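PDB 3T33: LanC-like protein GCR2 from Arabidopsis thaliana, which binds a zinc ion, belongs to the LanC-like family of lanthionine cyclase relatives and may play a role in abscisic acid signalling. Local coordinates for residues L104-L108 and A140-L144; G318-W322 and Y357-F362; W179-F183 and P411-L415. All blocks are in the same frame, centred on the assembly; numbering follows the deposited sequence.

Contact 1: L104-L108 and A140-L144; sequences LKLCL and AAKCL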
loop_
_atom_site.group_PDB
_atom_site.type_symbol
_atom_site.label_atom_id
_atom_site.label_comp_id
_atom_site.label_asym_id
_atom_site.label_seq_id
_atom_site.Cartn_x
_atom_site.Cartn_y
_atom_site.Cartn_z
ATOM N N LEU A 104 -4.694 16.131 -12.815
ATOM C CA LEU A 104 -3.763 15.435 -13.696
ATOM C C LEU A 104 -2.629 16.346 -14.169
ATOM O O LEU A 104 -1.475 15.949 -14.170
ATOM C CB LEU A 104 -4.517 14.877 -14.876
ATOM C CG LEU A 104 -3.761 14.118 -15.976
ATOM C CD1 LEU A 104 -3.117 12.842 -15.393
ATOM C CD2 LEU A 104 -4.737 13.772 -17.046
ATOM N N LYS A 105 -2.955 17.586 -14.529
ATOM C CA LYS A 105 -1.945 18.551 -14.961
ATOM C C LYS A 105 -0.999 18.834 -13.838
ATOM O O LYS A 105 0.195 18.907 -14.035
ATOM C CB LYS A 105 -2.584 19.863 -15.484
ATOM C CG LYS A 105 -2.757 19.840 -16.999
ATOM C CD LYS A 105 -3.946 20.657 -17.479
ATOM C CE LYS A 105 -4.570 20.015 -18.721
ATOM N NZ LYS A 105 -6.107 19.970 -18.647
ATOM N N LEU A 106 -1.529 19.029 -12.650
ATOM C CA LEU A 106 -0.664 19.435 -11.583
ATOM C C LEU A 106 0.279 18.250 -11.310
ATOM O O LEU A 106 1.495 18.444 -11.098
ATOM C CB LEU A 106 -1.467 19.797 -10.339
ATOM C CG LEU A 106 -0.558 20.397 -9.262
ATOM C CD1 LEU A 106 0.194 21.609 -9.886
ATOM C CD2 LEU A 106 -1.343 20.807 -8.009
ATOM N N CYS A 107 -0.324 17.046 -11.296
ATOM C CA CYS A 107 0.377 15.771 -11.246
ATOM C C CYS A 107 1.631 15.819 -12.103
ATOM O O CYS A 107 2.738 15.696 -11.596
ATOM C CB CYS A 107 -0.527 14.617 -11.741
ATOM S SG CYS A 107 0.392 12.997 -11.767
ATOM N N LEU A 108 1.425 16.044 -13.396
ATOM C CA LEU A 108 2.521 16.073 -14.360
ATOM C C LEU A 108 3.547 17.150 -14.116
ATOM O O LEU A 108 4.727 16.944 -14.402
ATOM C CB LEU A 108 1.998 16.182 -15.785
ATOM C CG LEU A 108 1.490 14.820 -16.237
ATOM C CD1 LEU A 108 0.687 15.000 -17.489
ATOM C CD2 LEU A 108 2.616 13.849 -16.450
ATOM N N ALA A 140 0.437 9.099 -16.335
ATOM C CA ALA A 140 -0.230 10.405 -16.309
ATOM C C ALA A 140 -0.267 11.027 -17.703
ATOM O O ALA A 140 -1.299 11.523 -18.093
ATOM C CB ALA A 140 0.380 11.331 -15.279
ATOM N N ALA A 141 0.824 10.918 -18.468
ATOM C CA ALA A 141 0.874 11.392 -19.880
ATOM C C ALA A 141 -0.053 10.660 -20.826
ATOM O O ALA A 141 -0.624 11.256 -21.736
ATOM C CB ALA A 141 2.331 11.374 -20.444
ATOM N N LYS A 142 -0.146 9.350 -20.649
ATOM C CA LYS A 142 -1.101 8.556 -21.393
ATOM C C LYS A 142 -2.528 9.039 -21.065
ATOM O O LYS A 142 -3.345 9.188 -21.955
ATOM C CB LYS A 142 -0.926 7.042 -21.089
ATOM C CG LYS A 142 -1.245 6.079 -22.260
ATOM C CD LYS A 142 -0.523 6.513 -23.548
ATOM C CE LYS A 142 -0.697 5.562 -24.734
ATOM N NZ LYS A 142 0.052 6.137 -25.906
ATOM N N CYS A 143 -2.833 9.318 -19.804
ATOM C CA CYS A 143 -4.208 9.749 -19.496
ATOM C C CYS A 143 -4.502 11.095 -20.153
ATOM O O CYS A 143 -5.581 11.296 -20.726
ATOM C CB CYS A 143 -4.459 9.795 -17.995
ATOM S SG CYS A 143 -4.352 8.163 -17.268
ATOM N N LEU A 144 -3.515 11.980 -20.116
ATOM C CA LEU A 144 -3.644 13.286 -20.672
ATOM C C LEU A 144 -3.722 13.294 -22.209
ATOM O O LEU A 144 -4.266 14.222 -22.792
ATOM C CB LEU A 144 -2.543 14.189 -20.140
ATOM C CG LEU A 144 -2.649 15.676 -20.507
ATOM C CD1 LEU A 144 -3.861 16.387 -19.811
ATOM C CD2 LEU A 144 -1.341 16.389 -20.219
#

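Contact 2: G318-W322 and Y357-F362; sequences GEVVW and YRAKAF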
loop_
_atom_site.group_PDB
_atom_site.type_symbol
_atom_site.label_atom_id
_atom_site.label_comp_id
_atom_site.label_asym_id
_atom_site.label_seq_id
_atom_site.Cartn_x
_atom_site.Cartn_y
_atom_site.Cartn_z
ATOM N N GLY A 318 -6.289 -10.573 9.279
ATOM C CA GLY A 318 -7.280 -9.518 9.459
ATOM C C GLY A 318 -7.779 -9.314 10.881
ATOM O O GLY A 318 -8.089 -8.170 11.284
ATOM N N GLU A 319 -7.873 -10.404 11.661
ATOM C CA GLU A 319 -8.283 -10.285 13.087
ATOM C C GLU A 319 -7.213 -9.631 13.933
ATOM O O GLU A 319 -7.505 -8.874 14.828
ATOM C CB GLU A 319 -8.617 -11.651 13.689
ATOM C CG GLU A 319 -9.736 -12.367 12.984
ATOM C CD GLU A 319 -11.053 -11.621 13.094
ATOM O OE1 GLU A 319 -11.348 -11.074 14.166
ATOM O OE2 GLU A 319 -11.799 -11.592 12.108
ATOM N N VAL A 320 -5.956 -9.908 13.661
ATOM C CA VAL A 320 -4.870 -9.226 14.364
ATOM C C VAL A 320 -4.876 -7.718 14.094
ATOM O O VAL A 320 -4.726 -6.875 15.010
ATOM C CB VAL A 320 -3.573 -9.791 13.864
ATOM C CG1 VAL A 320 -2.382 -9.040 14.489
ATOM C CG2 VAL A 320 -3.575 -11.306 14.129
ATOM N N VAL A 321 -5.050 -7.362 12.821
ATOM C CA VAL A 321 -5.267 -5.931 12.471
ATOM C C VAL A 321 -6.524 -5.349 13.157
ATOM O O VAL A 321 -6.504 -4.244 13.745
ATOM C CB VAL A 321 -5.312 -5.754 10.953
ATOM C CG1 VAL A 321 -5.224 -4.256 10.606
ATOM C CG2 VAL A 321 -4.104 -6.505 10.348
ATOM N N TRP A 322 -7.614 -6.105 13.148
ATOM C CA TRP A 322 -8.810 -5.568 13.796
ATOM C C TRP A 322 -8.587 -5.274 15.277
ATOM O O TRP A 322 -9.064 -4.239 15.776
ATOM C CB TRP A 322 -10.037 -6.449 13.543
ATOM C CG TRP A 322 -11.322 -5.935 14.092
ATOM C CD1 TRP A 322 -12.105 -6.567 14.997
ATOM C CD2 TRP A 322 -12.012 -4.705 13.751
ATOM N NE1 TRP A 322 -13.206 -5.804 15.268
ATOM C CE2 TRP A 322 -13.187 -4.668 14.517
ATOM C CE3 TRP A 322 -11.731 -3.626 12.891
ATOM C CZ2 TRP A 322 -14.129 -3.595 14.446
ATOM C CZ3 TRP A 322 -12.663 -2.539 12.815
ATOM C CH2 TRP A 322 -13.844 -2.549 13.589
ATOM N N TYR A 357 -17.215 -2.765 6.428
ATOM C CA TYR A 357 -17.506 -2.120 7.679
ATOM C C TYR A 357 -16.234 -1.869 8.507
ATOM O O TYR A 357 -16.091 -0.836 9.158
ATOM C CB TYR A 357 -18.507 -2.933 8.496
ATOM C CG TYR A 357 -18.658 -2.331 9.822
ATOM C CD1 TYR A 357 -19.396 -1.160 10.005
ATOM C CD2 TYR A 357 -17.981 -2.847 10.888
ATOM C CE1 TYR A 357 -19.490 -0.565 11.258
ATOM C CE2 TYR A 357 -18.052 -2.268 12.078
ATOM C CZ TYR A 357 -18.815 -1.142 12.279
ATOM O OH TYR A 357 -18.833 -0.614 13.575
ATOM N N ARG A 358 -15.336 -2.841 8.532
ATOM C CA ARG A 358 -14.099 -2.670 9.266
ATOM C C ARG A 358 -13.216 -1.558 8.693
ATOM O O ARG A 358 -12.639 -0.816 9.459
ATOM C CB ARG A 358 -13.375 -3.999 9.465
ATOM C CG ARG A 358 -14.037 -4.839 10.566
ATOM C CD ARG A 358 -13.386 -6.208 10.669
ATOM N NE ARG A 358 -14.020 -6.975 11.730
ATOM C CZ ARG A 358 -13.569 -8.121 12.227
ATOM N NH1 ARG A 358 -12.461 -8.668 11.770
ATOM N NH2 ARG A 358 -14.262 -8.717 13.176
ATOM N N ALA A 359 -13.187 -1.419 7.375
ATOM C CA ALA A 359 -12.423 -0.350 6.723
ATOM C C ALA A 359 -13.154 0.945 7.040
ATOM O O ALA A 359 -12.556 1.958 7.367
ATOM C CB ALA A 359 -12.348 -0.558 5.177
ATOM N N LYS A 360 -14.461 0.885 7.011
ATOM C CA LYS A 360 -15.248 2.074 7.351
ATOM C C LYS A 360 -14.982 2.545 8.789
ATOM O O LYS A 360 -14.848 3.740 9.062
ATOM C CB LYS A 360 -16.739 1.786 7.053
ATOM C CG LYS A 360 -17.767 2.670 7.624
ATOM C CD LYS A 360 -19.174 2.197 7.142
ATOM C CE LYS A 360 -20.262 3.254 7.438
ATOM N NZ LYS A 360 -21.602 2.629 7.393
ATOM N N ALA A 361 -14.864 1.605 9.715
ATOM C CA ALA A 361 -14.586 1.976 11.109
ATOM C C ALA A 361 -13.195 2.612 11.224
ATOM O O ALA A 361 -13.020 3.594 11.932
ATOM C CB ALA A 361 -14.684 0.760 12.026
ATOM N N PHE A 362 -12.199 2.071 10.522
ATOM C CA PHE A 362 -10.855 2.674 10.695
ATOM C C PHE A 362 -10.857 4.058 10.054
ATOM O O PHE A 362 -10.331 4.980 10.598
ATOM C CB PHE A 362 -9.776 1.794 10.086
ATOM C CG PHE A 362 -9.178 0.791 11.033
ATOM C CD1 PHE A 362 -9.941 0.189 12.024
ATOM C CD2 PHE A 362 -7.810 0.435 10.912
ATOM C CE1 PHE A 362 -9.379 -0.754 12.899
ATOM C CE2 PHE A 362 -7.239 -0.505 11.754
ATOM C CZ PHE A 362 -8.038 -1.124 12.764
#

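Contact 3: W179-F183 and P411-L415; sequences WACLF and PGYEL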
loop_
_atom_site.group_PDB
_atom_site.type_symbol
_atom_site.label_atom_id
_atom_site.label_comp_id
_atom_site.label_asym_id
_atom_site.label_seq_id
_atom_site.Cartn_x
_atom_site.Cartn_y
_atom_site.Cartn_z
ATOM N N TRP A 179 8.004 -4.402 -9.594
ATOM C CA TRP A 179 6.695 -3.795 -9.307
ATOM C C TRP A 179 6.329 -2.598 -10.270
ATOM O O TRP A 179 5.245 -2.606 -10.851
ATOM C CB TRP A 179 6.567 -3.422 -7.810
ATOM C CG TRP A 179 5.088 -3.239 -7.344
ATOM C CD1 TRP A 179 4.334 -4.124 -6.592
ATOM C CD2 TRP A 179 4.212 -2.118 -7.638
ATOM N NE1 TRP A 179 3.078 -3.615 -6.377
ATOM C CE2 TRP A 179 2.962 -2.397 -7.020
ATOM C CE3 TRP A 179 4.375 -0.905 -8.343
ATOM C CZ2 TRP A 179 1.839 -1.481 -7.084
ATOM C CZ3 TRP A 179 3.277 0.022 -8.404
ATOM C CH2 TRP A 179 2.015 -0.293 -7.754
ATOM N N ALA A 180 7.268 -1.671 -10.493
ATOM C CA ALA A 180 7.076 -0.517 -11.384
ATOM C C ALA A 180 6.787 -0.916 -12.803
ATOM O O ALA A 180 5.988 -0.243 -13.495
ATOM C CB ALA A 180 8.307 0.409 -11.375
ATOM N N CYS A 181 7.520 -1.934 -13.273
ATOM C CA CYS A 181 7.315 -2.469 -14.595
ATOM C C CYS A 181 5.875 -2.989 -14.672
ATOM O O CYS A 181 5.210 -2.690 -15.599
ATOM C CB CYS A 181 8.273 -3.650 -14.896
ATOM S SG CYS A 181 10.053 -3.211 -14.831
ATOM N N LEU A 182 5.482 -3.883 -13.753
ATOM C CA LEU A 182 4.115 -4.437 -13.754
ATOM C C LEU A 182 3.089 -3.312 -13.733
ATOM O O LEU A 182 2.208 -3.296 -14.510
ATOM C CB LEU A 182 3.934 -5.346 -12.583
ATOM C CG LEU A 182 4.826 -6.599 -12.647
ATOM C CD1 LEU A 182 4.880 -7.300 -11.325
ATOM C CD2 LEU A 182 4.358 -7.561 -13.809
ATOM N N PHE A 183 3.318 -2.305 -12.917
ATOM C CA PHE A 183 2.437 -1.174 -12.821
ATOM C C PHE A 183 2.328 -0.410 -14.152
ATOM O O PHE A 183 1.230 -0.123 -14.645
ATOM C CB PHE A 183 2.969 -0.246 -11.719
ATOM C CG PHE A 183 2.302 1.100 -11.674
ATOM C CD1 PHE A 183 2.753 2.141 -12.497
ATOM C CD2 PHE A 183 1.216 1.339 -10.787
ATOM C CE1 PHE A 183 2.137 3.449 -12.463
ATOM C CE2 PHE A 183 0.611 2.650 -10.708
ATOM C CZ PHE A 183 1.073 3.709 -11.543
ATOM N N PRO A 411 -1.269 1.729 -2.142
ATOM C CA PRO A 411 -0.386 2.420 -3.124
ATOM C C PRO A 411 1.022 1.791 -3.131
ATOM O O PRO A 411 1.632 1.578 -2.057
ATOM C CB PRO A 411 -0.336 3.857 -2.612
ATOM C CG PRO A 411 -0.600 3.743 -1.132
ATOM C CD PRO A 411 -1.495 2.515 -0.921
ATOM N N GLY A 412 1.522 1.432 -4.306
ATOM C CA GLY A 412 2.852 0.857 -4.361
ATOM C C GLY A 412 2.931 -0.579 -3.838
ATOM O O GLY A 412 4.022 -1.116 -3.690
ATOM N N TYR A 413 1.773 -1.195 -3.567
ATOM C CA TYR A 413 1.767 -2.572 -3.105
ATOM C C TYR A 413 0.833 -3.474 -3.908
ATOM O O TYR A 413 1.257 -4.430 -4.573
ATOM C CB TYR A 413 1.485 -2.694 -1.613
ATOM C CG TYR A 413 2.036 -4.021 -1.050
ATOM C CD1 TYR A 413 3.449 -4.220 -0.916
ATOM C CD2 TYR A 413 1.181 -5.078 -0.706
ATOM C CE1 TYR A 413 3.989 -5.420 -0.392
ATOM C CE2 TYR A 413 1.693 -6.305 -0.171
ATOM C CZ TYR A 413 3.096 -6.472 -0.033
ATOM O OH TYR A 413 3.613 -7.677 0.424
ATOM N N GLU A 414 -0.449 -3.159 -3.878
ATOM C CA GLU A 414 -1.417 -3.946 -4.647
ATOM C C GLU A 414 -1.577 -3.491 -6.077
ATOM O O GLU A 414 -1.615 -2.318 -6.423
ATOM C CB GLU A 414 -2.795 -3.949 -3.925
ATOM C CG GLU A 414 -2.747 -4.609 -2.589
ATOM C CD GLU A 414 -4.075 -4.581 -1.844
ATOM O OE1 GLU A 414 -4.528 -3.465 -1.475
ATOM O OE2 GLU A 414 -4.653 -5.681 -1.627
ATOM N N LEU A 415 -1.699 -4.452 -6.924
ATOM C CA LEU A 415 -1.941 -4.211 -8.292
ATOM C C LEU A 415 -3.293 -4.886 -8.569
ATOM O O LEU A 415 -3.742 -4.810 -9.678
ATOM C CB LEU A 415 -0.832 -4.919 -9.079
ATOM C CG LEU A 415 0.275 -4.242 -9.877
ATOM C CD1 LEU A 415 0.195 -2.705 -10.038
ATOM C CD2 LEU A 415 1.619 -4.732 -9.463
#

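Contact 1: L104-L108 and A140-L144
Leu108 and Leu104 close on Ala140 from neighbouring turns of helix 101-118, and both reach the Ala140 methyl. CD2 of Leu108 comes to 3.6 Å from Ala140 CB, and CD1 of Leu104 meets the same CB at 3.8 Å. Cys107 adds its sulfur to this methyl, SG lying 3.9 Å from Ala140 CB.

The second group gathers on Leu144, one turn further along helix 130-144. With CG anti to the backbone N (chi1 -173°), its isobutyl group reaches both leucines opposite: CB is met by Leu104 CD2, while CD2 touches Leu108 CD1 at 3.7 Å. Lys105 closes the outer border with its aliphatic chain, which crosses Leu144 at about a right angle and sets CE 3.9 Å from Leu144 CD1.

The axes run closer to antiparallel than parallel, at 143°, as two neighbouring helices of the all-helical LanC-like barrel. Phe92 of helix 84-98 covers the cysteine side, and Leu149 of helix 147-158 lies against Leu108 and Ala141. The side chains meet through aliphatic carbon and one sulfur, including the methylenes of Lys105, so burial of apolar surface, rather than polar pairing, joins the two helices here.

Contact 2: G318-W322 and Y357-F362
Arg358 reaches across to Glu319 and gives it a salt bridge, NH1 to OE2 at 3.0 Å with an N-H...O angle of 153°. The donor approaches OE2 from above the carboxylate plane, and the two flat groups are turned 64° against each other. The other terminal guanidinium nitrogen, NH2, forms a salt bridge with Glu17 of the N-terminal region; the Glu17 carboxylate also accepts the indole N-H of Trp322, tying ring and arginine to one acid.

Between these charges the guanidinium lies flat on Trp322, planes only 4° apart. Arg358 CZ sits 3.7 Å from the centroid of the five-membered ring, a cation-pi stack, and further back along the extended chain CG stands 3.5 Å from the centroid of the six-membered ring as a CH-pi contact.

Outward, Ala361 CB meets the indole edge at Trp322 CH2, 3.8 Å away. Phe362 CE1 approaches Trp322 CE3 at 3.7 Å, rim to rim, and Phe362 CZ comes to 3.6 Å from the backbone O of Val321, which lies at the ring edge. Phe343 of helix 336-350 packs on both Arg358 and Phe362. Two acids at its nitrogens and an indole on one face hold a buried arginine, an environment that would be expected to keep its positive charge and fix its rotation while linking helices 308-324 and 353-375 of the helical LanC-like fold to the N-terminal region.

Contact 3: W179-F183 and P411-L415
Trp179 swings its indole out to the C-terminal tail: a chi1 of -160° carries CG away from the backbone N, and a chi2 of 104° turns the ring so that it stands between Gly412 and Leu415. In the all-helical LanC-like fold this is where the chain end turns inward and packs on helix 174-188.

The tail wraps the indole on three sides. Over one face Gly412 sets its CA 3.9 Å from the centroid of the six-membered ring, a CH-pi contact. Over the opposite face Leu415 places CD2 3.8 Å from the centroid of the five-membered ring, while CD1 packs on CZ2. The same leucine reaches the helix too, CD2 to Leu182 CB at 3.9 Å and CD1 to Phe183 CB at 4.1 Å.

Beyond the tail, Phe126 meets the rings of both Trp179 and Phe183, and Lys186 holds the backbone O of Leu415. The Tyr413 hydroxyl hydrogen-bonds Thr297, and this side chain is about 11 Å from the zinc ion. The Tyr413 carbonyl meets the indole edge: Trp179 NE1 donates to Tyr413 O at 2.7 Å, nearly straight at 162°, with the nitrogen well above the carbonyl plane.

Overall arrangement
Contacts 1 and 2 each join two helices, 101-118 with 130-144 and 308-324 with 353-375, and lie on opposite sides of the chain's centre, their own centres 33 Å apart. Contact 3 is the most central, about 9 Å from that centre, and pairs a helix with the C-terminal tail instead; contact 2 is nested inside the loop it closes. Helix 130-144 of contact 1 also packs against Phe183 of contact 3. All three are largely buried, though contacts 1 and 2 each include an exposed residue, Lys105 or Glu319. Chemistry differs with place: aliphatic packing in the outlying contact 1, charge and stacking in contact 2 where the N-terminal region joins, and an indole hydrogen bond to a backbone carbonyl amid CH-pi contacts in contact 3.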